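PDB 2X32: cellulose-binding protein from Saccharophagus degradans, which binds a long polyisoprenoid diphosphate inside a YceI-like domain and has been implicated in plant cell wall breakdown. Local coordinates for residues S16-V21 against V170-F175; S23-V28 against S160-S165; F34-G39 against V50-S55. All blocks are in the same frame, centred on the assembly; numbering follows the deposited sequence. Where two conformers were deposited one is given.

How the contacts relate
Three contacts in one curled antiparallel sheet touch the same octaprenyl diphosphate. Contact 1 joins strand 7-24 to strand 167-177. Contact 2 is nested inside the loop it closes and uses the far end of strand 7-24 and the loop before strand 167-177; contact 3, nested in turn within contact 2, joins strands 28-42 and 46-52 of a hairpin. The centres of contacts 1 and 3 lie about 11 Å apart, and the two meet directly, Phe20 packing on Phe34. The centre of contact 2 is about 23 Å from that of contact 1 and about 26 Å from that of contact 3. Contacts 1 and 3 thus line the isoprenoid tail, whereas contact 2 meets the diphosphate and the first part of the tail.

Contact 1: residues S16-V21 against V170-F175; sequences SFLNFV and VDFVLF. With OTP ((2E,6E,10E,14E,18E,22E,26E)-3,7,11,15,19,23,27,31-octamethyldotriaconta-2,6,10,14,18,22,26,30-octaenyl trihydrogen diphosphate), chain C.
The ring of Phe17, in the conformer described here, lies beside Val173, whose CB sits over one face, offset toward the rim, at 4.0 Å from the ring centroid in a CH-pi contact. Phe20 has C25 of the ligand over one face, while the ring of Phe172 meets Leu18 CD1 and ligand C12 obliquely. CG of Phe172 stands between the backbone N and the carbonyl carbon (chi1 52°), a position that starts its ring toward the ligand side. At the edge of the Phe175 ring, near its plane, is the hydroxyl oxygen of Ser16.

That oxygen also accepts the backbone N-H of Phe175, OG to N 3.0 Å and almost straight at 174°; a further hydrogen bond ties OG to the backbone oxygen of Asp12. Between the strands, which run antiparallel at 170°, the hydrogen-bonded pairs are Phe17 with Val173 and Asn19 with Asp171, each closed by two backbone bonds. Leu18-Phe172 and Phe20-Val170 are the non-hydrogen-bonded pairs, and their side chains occupy the ligand face. CG of Leu18 packs on CB of Phe172 at 3.9 Å, and CD2 of Leu18 meets CG1 of Val170 at 4.0 Å. Farther along, CD1 of Leu174 approaches C9 of the isoprenoid to 3.5 Å.

On the other face, Asp171 is hydrogen-bonded to Asn135 of strand 130-142. The pairing therefore separates two chemistries: Phe17, Asn19, Asp171 and Val173 form a mixed outer face, while leucine, valine and phenylalanine groups give the polyprenyl tail an apolar wall, consistent with holding it by van der Waals contact and not by polar bonds.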
# COMPACT_ATOMS: atom_id res chain seq x y z
N SER A 16 -11.92 0.30 -0.88
CA SER A 16 -10.57 -0.08 -0.48
C SER A 16 -9.80 1.08 0.11
O SER A 16 -9.95 2.20 -0.33
CB SER A 16 -9.82 -0.65 -1.69
OG SER A 16 -10.44 -1.84 -2.17
N PHE A 17 -8.85 0.81 0.98
CA PHE A 17 -8.02 1.85 1.53
C PHE A 17 -6.62 1.38 1.85
O PHE A 17 -6.39 0.20 2.06
CB PHE A 17 -8.70 2.56 2.72
CG PHE A 17 -9.09 1.67 3.91
CD1 PHE A 17 -8.17 1.40 4.90
CD2 PHE A 17 -10.39 1.23 4.09
CE1 PHE A 17 -8.52 0.62 6.03
CE2 PHE A 17 -10.76 0.47 5.23
CZ PHE A 17 -9.81 0.17 6.18
N LEU A 18 -5.68 2.31 1.87
CA LEU A 18 -4.30 2.04 2.26
C LEU A 18 -3.77 3.26 2.98
O LEU A 18 -3.88 4.37 2.47
CB LEU A 18 -3.43 1.63 1.10
CG LEU A 18 -2.02 1.26 1.44
CD1 LEU A 18 -1.48 0.23 0.46
CD2 LEU A 18 -1.10 2.50 1.50
N ASN A 19 -3.27 3.06 4.17
CA ASN A 19 -2.85 4.10 5.12
C ASN A 19 -1.37 3.88 5.48
O ASN A 19 -0.91 2.74 5.45
CB ASN A 19 -3.61 4.00 6.46
CG ASN A 19 -5.13 4.31 6.35
OD1 ASN A 19 -5.63 4.83 5.36
ND2 ASN A 19 -5.85 3.86 7.37
N PHE A 20 -0.70 4.93 5.92
CA PHE A 20 0.66 4.83 6.44
C PHE A 20 0.83 5.83 7.53
O PHE A 20 0.14 6.84 7.57
CB PHE A 20 1.68 4.99 5.30
CG PHE A 20 1.72 6.34 4.65
CD1 PHE A 20 2.65 7.32 5.05
CD2 PHE A 20 0.87 6.64 3.61
CE1 PHE A 20 2.72 8.54 4.39
CE2 PHE A 20 0.91 7.89 2.96
CZ PHE A 20 1.85 8.82 3.36
N VAL A 21 1.71 5.52 8.46
CA VAL A 21 1.85 6.32 9.66
C VAL A 21 3.25 6.92 9.75
O VAL A 21 4.25 6.17 9.73
CB VAL A 21 1.56 5.48 10.94
CG1 VAL A 21 1.79 6.31 12.19
CG2 VAL A 21 0.16 4.87 10.90
N VAL A 170 2.38 0.47 7.49
CA VAL A 170 1.39 0.53 6.41
C VAL A 170 0.28 -0.46 6.72
O VAL A 170 0.56 -1.57 7.14
CB VAL A 170 2.04 0.18 5.06
CG1 VAL A 170 0.96 0.10 3.92
CG2 VAL A 170 3.07 1.19 4.73
N ASP A 171 -0.99 -0.05 6.56
CA ASP A 171 -2.16 -0.90 6.71
C ASP A 171 -3.07 -0.76 5.54
O ASP A 171 -3.18 0.32 4.96
CB ASP A 171 -2.94 -0.51 7.95
CG ASP A 171 -2.22 -0.88 9.18
OD1 ASP A 171 -2.09 -2.08 9.49
OD2 ASP A 171 -1.83 0.07 9.90
N PHE A 172 -3.73 -1.84 5.15
CA PHE A 172 -4.66 -1.76 4.02
C PHE A 172 -5.78 -2.73 4.19
O PHE A 172 -5.62 -3.79 4.81
CB PHE A 172 -3.95 -1.95 2.67
CG PHE A 172 -3.08 -3.20 2.57
CD1 PHE A 172 -3.63 -4.46 2.27
CD2 PHE A 172 -1.72 -3.13 2.80
CE1 PHE A 172 -2.83 -5.57 2.21
CE2 PHE A 172 -0.95 -4.27 2.75
CZ PHE A 172 -1.52 -5.47 2.43
N VAL A 173 -6.93 -2.39 3.65
CA VAL A 173 -8.07 -3.31 3.47
C VAL A 173 -8.49 -3.15 2.01
O VAL A 173 -8.93 -2.06 1.58
CB VAL A 173 -9.21 -3.01 4.41
CG1 VAL A 173 -10.38 -3.99 4.14
CG2 VAL A 173 -8.73 -3.09 5.90
N LEU A 174 -8.36 -4.22 1.24
CA LEU A 174 -8.62 -4.22 -0.20
C LEU A 174 -9.81 -5.11 -0.47
O LEU A 174 -9.88 -6.24 0.08
CB LEU A 174 -7.42 -4.74 -0.95
CG LEU A 174 -6.12 -4.00 -0.66
CD1 LEU A 174 -4.98 -4.68 -1.37
CD2 LEU A 174 -6.11 -2.49 -0.96
N PHE A 175 -10.74 -4.65 -1.30
CA PHE A 175 -11.87 -5.48 -1.69
C PHE A 175 -11.77 -5.76 -3.15
O PHE A 175 -11.58 -4.83 -3.96
CB PHE A 175 -13.16 -4.71 -1.39
CG PHE A 175 -13.39 -4.49 0.07
CD1 PHE A 175 -14.07 -5.44 0.85
CD2 PHE A 175 -12.92 -3.35 0.71
CE1 PHE A 175 -14.25 -5.25 2.22
CE2 PHE A 175 -13.12 -3.18 2.09
CZ PHE A 175 -13.75 -4.11 2.82
O7 OTP C . 5.67 19.57 12.68
P2 OTP C . 5.31 20.45 11.51
O5 OTP C . 6.16 21.71 11.43
O6 OTP C . 3.83 20.68 11.34
O4 OTP C . 5.81 19.57 10.21
P1 OTP C . 4.88 18.87 9.09
O2 OTP C . 4.38 17.59 9.74
O3 OTP C . 3.98 19.81 8.33
O1 OTP C . 5.87 18.25 7.97
C40 OTP C . 6.68 17.13 8.35
C39 OTP C . 6.35 15.91 7.48
C37 OTP C . 6.15 14.70 7.97
C38 OTP C . 6.15 14.29 9.45
C36 OTP C . 5.88 13.54 7.01
C35 OTP C . 7.02 12.57 6.87
C34 OTP C . 6.62 11.38 5.96
C32 OTP C . 7.04 10.12 6.11
C33 OTP C . 7.88 9.68 7.26
C31 OTP C . 6.47 9.07 5.14
C30 OTP C . 7.44 8.24 4.34
C29 OTP C . 6.73 7.18 3.51
C27 OTP C . 7.21 5.96 3.28
C28 OTP C . 8.59 5.47 3.70
C26 OTP C . 6.37 4.91 2.58
C25 OTP C . 4.94 5.29 2.23
C24 OTP C . 4.02 4.10 1.93
C22 OTP C . 3.66 3.67 0.72
C23 OTP C . 3.97 4.36 -0.58
C21 OTP C . 2.81 2.44 0.64
C20 OTP C . 3.56 1.21 0.05
C19 OTP C . 2.69 -0.03 -0.09
C17 OTP C . 2.73 -1.11 0.69
C18 OTP C . 3.73 -1.40 1.75
C16 OTP C . 1.65 -2.17 0.51
C15 OTP C . 2.21 -3.52 0.14
C14 OTP C . 1.14 -4.45 -0.37
C12 OTP C . 1.11 -5.78 -0.16
C13 OTP C . 2.14 -6.50 0.71
C11 OTP C . 0.04 -6.66 -0.74
C10 OTP C . -1.10 -6.01 -1.42
C9 OTP C . -2.28 -6.91 -1.76
C7 OTP C . -2.61 -7.37 -2.98
C8 OTP C . -1.94 -6.99 -4.29
C6 OTP C . -3.78 -8.32 -3.08
C5 OTP C . -3.39 -9.79 -3.13
C4 OTP C . -4.56 -10.70 -3.32
C2 OTP C . -4.67 -11.90 -2.74
C3 OTP C . -3.70 -12.57 -1.83
C1 OTP C . -5.89 -12.72 -3.05

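Contact 2: residues S23-V28 against S160-S165; sequences SKKTHV and SLNVIS. With OTP ((2E,6E,10E,14E,18E,22E,26E)-3,7,11,15,19,23,27,31-octamethyldotriaconta-2,6,10,14,18,22,26,30-octaenyl trihydrogen diphosphate), chain C.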
# COMPACT_ATOMS: atom_id res chain seq x y z
N SER A 23 6.03 9.19 12.10
CA SER A 23 6.32 9.64 13.47
C SER A 23 7.34 10.75 13.42
O SER A 23 8.32 10.64 12.70
CB SER A 23 6.89 8.50 14.29
OG SER A 23 7.24 8.97 15.58
N LYS A 24 7.06 11.84 14.13
CA LYS A 24 7.96 12.98 14.22
C LYS A 24 8.20 13.33 15.66
O LYS A 24 7.41 12.95 16.52
CB LYS A 24 7.39 14.17 13.45
CG LYS A 24 6.08 14.77 14.01
CD LYS A 24 5.58 15.89 13.10
CE LYS A 24 4.26 16.52 13.58
NZ LYS A 24 3.61 17.27 12.45
N LYS A 25 9.30 14.03 15.92
CA LYS A 25 9.60 14.46 17.30
C LYS A 25 9.61 13.24 18.24
O LYS A 25 10.19 12.21 17.90
CB LYS A 25 8.59 15.50 17.75
CG LYS A 25 8.47 16.72 16.88
CD LYS A 25 7.33 17.58 17.42
CE LYS A 25 7.11 18.84 16.63
NZ LYS A 25 6.24 19.74 17.45
N THR A 26 9.02 13.36 19.43
CA THR A 26 8.93 12.23 20.37
C THR A 26 7.65 11.46 20.12
O THR A 26 6.60 11.74 20.74
CB THR A 26 8.98 12.70 21.82
OG1 THR A 26 10.08 13.61 21.96
CG2 THR A 26 9.16 11.49 22.75
N HIS A 27 7.75 10.50 19.21
CA HIS A 27 6.65 9.59 18.91
C HIS A 27 5.32 10.36 18.67
O HIS A 27 4.28 10.03 19.24
CB HIS A 27 6.55 8.55 20.05
CG HIS A 27 5.73 7.34 19.73
ND1 HIS A 27 5.95 6.54 18.62
CD2 HIS A 27 4.68 6.78 20.39
CE1 HIS A 27 5.08 5.55 18.61
NE2 HIS A 27 4.29 5.67 19.67
N VAL A 28 5.36 11.39 17.81
CA VAL A 28 4.13 12.07 17.40
C VAL A 28 3.66 11.39 16.10
O VAL A 28 4.26 11.59 15.01
CB VAL A 28 4.31 13.57 17.25
CG1 VAL A 28 3.01 14.25 16.78
CG2 VAL A 28 4.80 14.17 18.56
N SER A 160 11.75 22.45 10.03
CA SER A 160 12.61 22.71 11.19
C SER A 160 12.46 21.67 12.33
O SER A 160 12.52 22.00 13.52
CB SER A 160 12.35 24.14 11.76
OG SER A 160 12.34 25.15 10.74
N LEU A 161 12.24 20.42 11.96
CA LEU A 161 12.00 19.38 12.93
C LEU A 161 13.30 18.72 13.31
O LEU A 161 14.25 18.70 12.54
CB LEU A 161 11.03 18.31 12.37
CG LEU A 161 9.56 18.74 12.30
CD1 LEU A 161 8.66 17.81 11.45
CD2 LEU A 161 8.97 18.79 13.72
N ASN A 162 13.34 18.20 14.53
CA ASN A 162 14.52 17.53 15.05
C ASN A 162 14.69 16.11 14.51
O ASN A 162 15.80 15.69 14.14
CB ASN A 162 14.49 17.56 16.59
CG ASN A 162 13.18 17.01 17.21
OD1 ASN A 162 12.19 16.70 16.52
ND2 ASN A 162 13.17 16.90 18.55
N VAL A 163 13.57 15.39 14.43
CA VAL A 163 13.54 13.97 14.04
C VAL A 163 12.23 13.65 13.31
O VAL A 163 11.16 14.12 13.68
CB VAL A 163 13.62 13.08 15.29
CG1 VAL A 163 12.60 13.55 16.29
CG2 VAL A 163 13.35 11.61 14.96
N ILE A 164 12.37 12.90 12.24
CA ILE A 164 11.23 12.22 11.61
C ILE A 164 11.69 10.79 11.46
O ILE A 164 12.76 10.54 10.89
CB ILE A 164 10.88 12.79 10.23
CG1 ILE A 164 10.43 14.26 10.34
CG2 ILE A 164 9.77 11.92 9.55
CD1 ILE A 164 10.10 14.92 8.96
N SER A 165 10.87 9.83 11.93
CA SER A 165 11.27 8.43 11.84
C SER A 165 11.30 7.99 10.37
O SER A 165 10.46 8.41 9.56
CB SER A 165 10.34 7.51 12.60
OG SER A 165 10.65 6.15 12.32
O7 OTP C . 5.67 19.57 12.68
P2 OTP C . 5.31 20.45 11.51
O5 OTP C . 6.16 21.71 11.43
O6 OTP C . 3.83 20.68 11.34
O4 OTP C . 5.81 19.57 10.21
P1 OTP C . 4.88 18.87 9.09
O2 OTP C . 4.38 17.59 9.74
O3 OTP C . 3.98 19.81 8.33
O1 OTP C . 5.87 18.25 7.97
C40 OTP C . 6.68 17.13 8.35
C39 OTP C . 6.35 15.91 7.48
C37 OTP C . 6.15 14.70 7.97
C38 OTP C . 6.15 14.29 9.45
C36 OTP C . 5.88 13.54 7.01
C35 OTP C . 7.02 12.57 6.87
C34 OTP C . 6.62 11.38 5.96
C32 OTP C . 7.04 10.12 6.11
C33 OTP C . 7.88 9.68 7.26
C31 OTP C . 6.47 9.07 5.14
C30 OTP C . 7.44 8.24 4.34
C29 OTP C . 6.73 7.18 3.51
C27 OTP C . 7.21 5.96 3.28
C28 OTP C . 8.59 5.47 3.70
C26 OTP C . 6.37 4.91 2.58
C25 OTP C . 4.94 5.29 2.23
C24 OTP C . 4.02 4.10 1.93
C22 OTP C . 3.66 3.67 0.72
C23 OTP C . 3.97 4.36 -0.58
C21 OTP C . 2.81 2.44 0.64
C20 OTP C . 3.56 1.21 0.05
C19 OTP C . 2.69 -0.03 -0.09
C17 OTP C . 2.73 -1.11 0.69
C18 OTP C . 3.73 -1.40 1.75
C16 OTP C . 1.65 -2.17 0.51
C15 OTP C . 2.21 -3.52 0.14
C14 OTP C . 1.14 -4.45 -0.37
C12 OTP C . 1.11 -5.78 -0.16
C13 OTP C . 2.14 -6.50 0.71
C11 OTP C . 0.04 -6.66 -0.74
C10 OTP C . -1.10 -6.01 -1.42
C9 OTP C . -2.28 -6.91 -1.76
C7 OTP C . -2.61 -7.37 -2.98
C8 OTP C . -1.94 -6.99 -4.29
C6 OTP C . -3.78 -8.32 -3.08
C5 OTP C . -3.39 -9.79 -3.13
C4 OTP C . -4.56 -10.70 -3.32
C2 OTP C . -4.67 -11.90 -2.74
C3 OTP C . -3.70 -12.57 -1.83
C1 OTP C . -5.89 -12.72 -3.05
O HOH W 1 7.84 7.88 10.24
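CE of Lys25 presses on CD2 of Leu161 at a tight 3.5 Å, the two side chains crossing at about a right angle, while CD of Lys24 lies 4.0 Å from CD1 of Leu161. The methyls of Leu161 also lie against the diphosphate, CD2 3.5 Å from O7. Both lysines are extended beyond CG but start differently: CG of Lys24 stands between the backbone N and the carbonyl carbon (chi1 65°), that of Lys25 anti to the carbonyl carbon (chi1 -56°). Lys24 runs to the diphosphate, where NZ donates to O2 of the ligand at 2.8 Å and to O7 at 3.1 Å. A salt bridge to Glu30 engages the same ammonium group and would probably orient it. An alanine in place of this lysine would probably leave the diphosphate without this charged partner and Glu30 without its mate.

CG of Lys25 rests 3.7 Å from OD1 of Asn162. That oxygen accepts a weak bond from Val163 N, consistent with an amide turned back toward its own loop.

Backbone bonds from Lys25 N to Val163 O and from Ser165 N to Ser23 O flank the single bridge of Lys24 with Ile164, and a water links Ser23 N to Ser165 O. The contact thus joins the end of strand 7-24 to the loop between helix 149-158, on which Ile164 packs, and strand 167-177.

Contact 3: residues F34-G39 against V50-S55; sequences FDVLSG and VIDLNS. With OTP ((2E,6E,10E,14E,18E,22E,26E)-3,7,11,15,19,23,27,31-octamethyldotriaconta-2,6,10,14,18,22,26,30-octaenyl trihydrogen diphosphate), chain C.
Leu37 pairs with Ile51 and Ser38 with Val50 in antiparallel register, the short strand axes running at 157° to each other, and Ser38 and Val50 exchange two backbone hydrogen bonds. Beyond them Asp52 N donates to Val36 O, and the chain then turns so that Ser55 comes back against Asp35 and Val36.

Phe34 is the main apolar side chain here. CG2 of Ile51 lies over one face of its ring, 3.7 Å from the centroid and offset toward the rim, in a CH-pi contact. CD2 of Leu53 lies alongside Phe34, meeting CE1 obliquely at 3.6 Å, and CZ of Phe34 reaches C23 of the ligand at 3.7 Å. Ile51 has a second role, for its CD1 touches C19 of the polyprenyl chain at 3.7 Å while its CG1 packs against CD2 of Leu37.

Ser55 adds a side-chain polar link. Its OG, set between the backbone N and the carbonyl carbon (chi1 78°), accepts from Val36 N, OG to N 2.9 Å, and donates to Asp52 O at 2.7 Å, which fixes the rotation of the hydroxyl. Asp52 O takes Ser55 N as well, closing the turn, and the carbonyl oxygen of Ser55 receives Asp35 N from above its plane. CB and the CG1 methyl of Val36 rest against OD2 of Asp52, CG1 at 3.7 Å from that oxygen.

The contact lies on the hairpin of strands 28-42 and 46-52: Leu18 of strand 7-24 packs on both Phe34 and Ile51, and strand 79-85 flanks the other edge of strand 46-52 through Val79 and Ala80.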
# COMPACT_ATOMS: atom_id res chain seq x y z
N PHE A 34 -3.70 7.22 1.00
CA PHE A 34 -3.78 7.41 -0.45
C PHE A 34 -5.23 7.28 -0.89
O PHE A 34 -5.86 6.24 -0.68
CB PHE A 34 -2.88 6.42 -1.22
CG PHE A 34 -1.43 6.62 -0.93
CD1 PHE A 34 -0.72 7.62 -1.58
CD2 PHE A 34 -0.74 5.75 -0.05
CE1 PHE A 34 0.63 7.83 -1.32
CE2 PHE A 34 0.61 5.92 0.16
CZ PHE A 34 1.30 6.94 -0.44
N ASP A 35 -5.78 8.36 -1.43
CA ASP A 35 -7.21 8.39 -1.76
C ASP A 35 -7.56 7.62 -3.03
O ASP A 35 -8.75 7.38 -3.29
CB ASP A 35 -7.72 9.83 -1.83
CG ASP A 35 -7.76 10.53 -0.48
OD1 ASP A 35 -7.82 9.86 0.59
OD2 ASP A 35 -7.78 11.76 -0.51
N VAL A 36 -6.57 7.32 -3.88
CA VAL A 36 -6.81 6.65 -5.14
C VAL A 36 -5.95 5.40 -5.27
O VAL A 36 -4.71 5.46 -5.26
CB VAL A 36 -6.59 7.55 -6.34
CG1 VAL A 36 -6.75 6.80 -7.68
CG2 VAL A 36 -7.55 8.78 -6.33
N LEU A 37 -6.64 4.24 -5.35
CA LEU A 37 -6.07 2.91 -5.54
C LEU A 37 -6.75 2.29 -6.76
O LEU A 37 -7.91 2.53 -7.03
CB LEU A 37 -6.37 2.02 -4.34
CG LEU A 37 -5.89 2.54 -2.99
CD1 LEU A 37 -6.41 1.64 -1.85
CD2 LEU A 37 -4.37 2.73 -2.93
N SER A 38 -6.00 1.46 -7.47
CA SER A 38 -6.56 0.62 -8.54
C SER A 38 -5.92 -0.74 -8.50
O SER A 38 -4.98 -0.98 -7.79
CB SER A 38 -6.42 1.24 -9.94
OG SER A 38 -5.08 1.33 -10.33
N GLY A 39 -6.49 -1.65 -9.23
CA GLY A 39 -5.94 -2.99 -9.34
C GLY A 39 -6.89 -4.06 -9.73
O GLY A 39 -8.04 -3.82 -10.03
N VAL A 50 -2.20 -0.82 -7.51
CA VAL A 50 -1.52 0.36 -7.99
C VAL A 50 -1.96 1.53 -7.06
O VAL A 50 -3.16 1.83 -6.91
CB VAL A 50 -1.87 0.68 -9.42
CG1 VAL A 50 -1.16 1.98 -9.91
CG2 VAL A 50 -1.60 -0.52 -10.34
N ILE A 51 -0.97 2.16 -6.46
CA ILE A 51 -1.18 3.21 -5.51
C ILE A 51 -0.85 4.55 -6.20
O ILE A 51 0.28 4.77 -6.61
CB ILE A 51 -0.26 3.04 -4.28
CG1 ILE A 51 -0.56 1.72 -3.59
CG2 ILE A 51 -0.49 4.22 -3.28
CD1 ILE A 51 0.60 1.09 -2.99
N ASP A 52 -1.83 5.44 -6.32
CA ASP A 52 -1.62 6.73 -6.94
C ASP A 52 -0.95 7.69 -5.98
O ASP A 52 -1.56 8.18 -5.03
CB ASP A 52 -2.97 7.27 -7.40
CG ASP A 52 -2.92 8.68 -7.95
OD1 ASP A 52 -1.82 9.25 -8.07
OD2 ASP A 52 -4.05 9.23 -8.21
N LEU A 53 0.35 7.93 -6.19
CA LEU A 53 1.11 8.65 -5.19
C LEU A 53 0.73 10.14 -5.19
O LEU A 53 0.89 10.84 -4.16
CB LEU A 53 2.61 8.47 -5.44
CG LEU A 53 3.09 7.04 -5.30
CD1 LEU A 53 4.55 6.95 -5.70
CD2 LEU A 53 2.90 6.52 -3.84
N ASN A 54 0.13 10.63 -6.27
CA ASN A 54 -0.47 11.96 -6.25
C ASN A 54 -1.72 12.13 -5.40
O ASN A 54 -2.10 13.26 -5.09
CB ASN A 54 -0.79 12.45 -7.68
CG ASN A 54 0.45 12.86 -8.42
OD1 ASN A 54 1.23 13.68 -7.92
ND2 ASN A 54 0.65 12.29 -9.60
N SER A 55 -2.30 10.99 -4.94
CA SER A 55 -3.50 11.03 -4.09
C SER A 55 -3.18 11.00 -2.61
O SER A 55 -4.08 10.83 -1.82
CB SER A 55 -4.44 9.89 -4.47
OG SER A 55 -4.00 8.66 -3.94
O7 OTP C . 5.67 19.57 12.68
P2 OTP C . 5.31 20.45 11.51
O5 OTP C . 6.16 21.71 11.43
O6 OTP C . 3.83 20.68 11.34
O4 OTP C . 5.81 19.57 10.21
P1 OTP C . 4.88 18.87 9.09
O2 OTP C . 4.38 17.59 9.74
O3 OTP C . 3.98 19.81 8.33
O1 OTP C . 5.87 18.25 7.97
C40 OTP C . 6.68 17.13 8.35
C39 OTP C . 6.35 15.91 7.48
C37 OTP C . 6.15 14.70 7.97
C38 OTP C . 6.15 14.29 9.45
C36 OTP C . 5.88 13.54 7.01
C35 OTP C . 7.02 12.57 6.87
C34 OTP C . 6.62 11.38 5.96
C32 OTP C . 7.04 10.12 6.11
C33 OTP C . 7.88 9.68 7.26
C31 OTP C . 6.47 9.07 5.14
C30 OTP C . 7.44 8.24 4.34
C29 OTP C . 6.73 7.18 3.51
C27 OTP C . 7.21 5.96 3.28
C28 OTP C . 8.59 5.47 3.70
C26 OTP C . 6.37 4.91 2.58
C25 OTP C . 4.94 5.29 2.23
C24 OTP C . 4.02 4.10 1.93
C22 OTP C . 3.66 3.67 0.72
C23 OTP C . 3.97 4.36 -0.58
C21 OTP C . 2.81 2.44 0.64
C20 OTP C . 3.56 1.21 0.05
C19 OTP C . 2.69 -0.03 -0.09
C17 OTP C . 2.73 -1.11 0.69
C18 OTP C . 3.73 -1.40 1.75
C16 OTP C . 1.65 -2.17 0.51
C15 OTP C . 2.21 -3.52 0.14
C14 OTP C . 1.14 -4.45 -0.37
C12 OTP C . 1.11 -5.78 -0.16
C13 OTP C . 2.14 -6.50 0.71
C11 OTP C . 0.04 -6.66 -0.74
C10 OTP C . -1.10 -6.01 -1.42
C9 OTP C . -2.28 -6.91 -1.76
C7 OTP C . -2.61 -7.37 -2.98
C8 OTP C . -1.94 -6.99 -4.29
C6 OTP C . -3.78 -8.32 -3.08
C5 OTP C . -3.39 -9.79 -3.13
C4 OTP C . -4.56 -10.70 -3.32
C2 OTP C . -4.67 -11.90 -2.74
C3 OTP C . -3.70 -12.57 -1.83
C1 OTP C . -5.89 -12.72 -3.05
O HOH W 2 -6.11 13.58 -2.08